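SprT-like domain-containing protein Spartan (Homo sapiens, PDB 6MDW) cleaves proteins covalently cross-linked to DNA, acting as a DNA-dependent zinc metalloprotease that protects the genome during replication. Local coordinates at residues 30-35 with 91-96. Residues are numbered along the deposited sequence; the frame is centred on the assembly and turned at random.
Sequences VQFNDQ and HEMIHA. With ZN (zinc ion), chain F.
With CG anti to its own carbonyl carbon (chi1 -70°) and the chain extended at chi2, M93 reaches from the HExxH helix 82-100 of this SprT-like protease domain to helix 25-36, where a bend at chi3 (74°) lays its methyl group against F32 and N33. CE approaches the backbone N of N33 at 3.7 Å and F32 CB at 3.9 Å. M93 SD also packs on F32 CB at 3.9 Å and sits beyond the ring's edge, near its plane, not over a face. The contact is apolar packing by one side chain that spans a CA separation of 8.3 Å between N33 and M93. The F32 ring itself leads away from 91-96 and packs on V86, L89 and L90, earlier on the same zinc-site helix. N33 gives M93 mainly its backbone; its OD1 accepts a hydrogen bond from L41 N, and L41 also touches M93. Another face of the same helical turns carries the catalytic zinc site, where the catalytic glutamate E92 stands between the two zinc-binding histidines in sequence and H110 completes the protein ligands. H91 swings its ring out with CG anti to the backbone N (chi1 178°), and its ND1 is hydrogen-bonded to T130 O, leaving NE2 for the metal, so that this bond and the metal bond together hold the ring's rotation. H91 NE2 binds zinc at 2.0 Å, and H95 NE2, one turn on, binds it at 2.1 Å.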
# COMPACT_ATOMS: atom_id res chain seq x y z
N VAL A 30 12.17 8.51 5.68
CA VAL A 30 12.72 9.85 5.77
C VAL A 30 13.51 10.16 4.49
O VAL A 30 13.37 11.25 3.87
CB VAL A 30 13.59 9.98 7.03
CG1 VAL A 30 14.50 11.20 6.98
CG2 VAL A 30 12.74 9.98 8.29
N GLN A 31 14.30 9.20 4.04
CA GLN A 31 15.11 9.34 2.86
C GLN A 31 14.21 9.61 1.65
O GLN A 31 14.43 10.53 0.86
CB GLN A 31 15.97 8.11 2.63
CG GLN A 31 16.82 8.17 1.37
CD GLN A 31 17.43 6.85 0.96
OE1 GLN A 31 17.52 5.90 1.74
NE2 GLN A 31 17.83 6.76 -0.29
N PHE A 32 13.15 8.82 1.49
CA PHE A 32 12.34 8.90 0.28
C PHE A 32 11.46 10.14 0.28
O PHE A 32 11.22 10.72 -0.77
CB PHE A 32 11.53 7.61 0.08
CG PHE A 32 12.34 6.36 -0.11
CD1 PHE A 32 13.69 6.38 -0.49
CD2 PHE A 32 11.75 5.13 0.08
CE1 PHE A 32 14.40 5.21 -0.71
CE2 PHE A 32 12.46 3.96 -0.14
CZ PHE A 32 13.79 4.00 -0.52
N ASN A 33 10.99 10.59 1.44
CA ASN A 33 10.25 11.82 1.54
C ASN A 33 11.13 12.97 1.01
O ASN A 33 10.69 13.78 0.16
CB ASN A 33 9.80 12.08 2.97
CG ASN A 33 9.07 13.39 3.12
OD1 ASN A 33 8.28 13.75 2.27
ND2 ASN A 33 9.29 14.07 4.24
N ASP A 34 12.39 12.95 1.43
CA ASP A 34 13.36 14.00 1.06
C ASP A 34 13.73 13.90 -0.43
O ASP A 34 13.80 14.91 -1.17
CB ASP A 34 14.61 13.88 1.93
CG ASP A 34 15.75 14.82 1.55
OD1 ASP A 34 15.47 16.02 1.45
OD2 ASP A 34 16.89 14.31 1.30
N GLN A 35 14.04 12.70 -0.90
CA GLN A 35 14.62 12.51 -2.23
C GLN A 35 13.58 12.52 -3.35
O GLN A 35 13.93 12.95 -4.46
CB GLN A 35 15.42 11.21 -2.30
CG GLN A 35 16.67 11.26 -1.44
CD GLN A 35 17.54 10.06 -1.65
OE1 GLN A 35 17.09 8.99 -2.04
NE2 GLN A 35 18.83 10.25 -1.38
N HIS A 91 5.34 2.77 -3.69
CA HIS A 91 3.99 2.72 -4.22
C HIS A 91 3.00 3.37 -3.24
O HIS A 91 2.21 4.24 -3.62
CB HIS A 91 3.61 1.27 -4.52
CG HIS A 91 2.23 1.05 -5.04
ND1 HIS A 91 1.98 0.52 -6.30
CD2 HIS A 91 1.01 1.24 -4.47
CE1 HIS A 91 0.67 0.43 -6.47
NE2 HIS A 91 0.05 0.88 -5.37
N GLU A 92 3.07 2.97 -1.97
CA GLU A 92 2.18 3.54 -0.97
C GLU A 92 2.43 5.04 -0.79
O GLU A 92 1.50 5.81 -0.60
CB GLU A 92 2.33 2.84 0.38
CG GLU A 92 2.00 1.35 0.35
CD GLU A 92 0.67 1.02 -0.28
OE1 GLU A 92 -0.30 1.79 -0.17
OE2 GLU A 92 0.62 -0.06 -0.93
N MET A 93 3.70 5.46 -0.84
CA MET A 93 4.00 6.89 -0.68
C MET A 93 3.44 7.73 -1.82
O MET A 93 3.07 8.90 -1.59
CB MET A 93 5.50 7.08 -0.52
CG MET A 93 6.04 6.54 0.82
SD MET A 93 7.84 6.70 1.03
CE MET A 93 7.96 8.46 1.33
N ILE A 94 3.32 7.16 -3.02
CA ILE A 94 2.69 7.88 -4.12
C ILE A 94 1.21 8.09 -3.80
O ILE A 94 0.67 9.18 -3.92
CB ILE A 94 2.86 7.16 -5.47
CG1 ILE A 94 4.34 7.10 -5.87
CG2 ILE A 94 2.05 7.88 -6.51
CD1 ILE A 94 4.58 6.22 -7.05
N HIS A 95 0.53 7.03 -3.35
CA HIS A 95 -0.87 7.21 -2.92
C HIS A 95 -0.95 8.29 -1.84
O HIS A 95 -1.86 9.14 -1.85
CB HIS A 95 -1.45 5.89 -2.38
CG HIS A 95 -1.77 4.85 -3.41
ND1 HIS A 95 -2.52 5.08 -4.56
CD2 HIS A 95 -1.45 3.54 -3.43
CE1 HIS A 95 -2.62 3.93 -5.22
NE2 HIS A 95 -1.96 2.97 -4.56
N ALA A 96 -0.06 8.23 -0.87
CA ALA A 96 -0.07 9.22 0.21
C ALA A 96 0.13 10.63 -0.37
O ALA A 96 -0.51 11.58 0.07
CB ALA A 96 0.98 8.90 1.22
ZN ZN F . -1.97 0.95 -5.11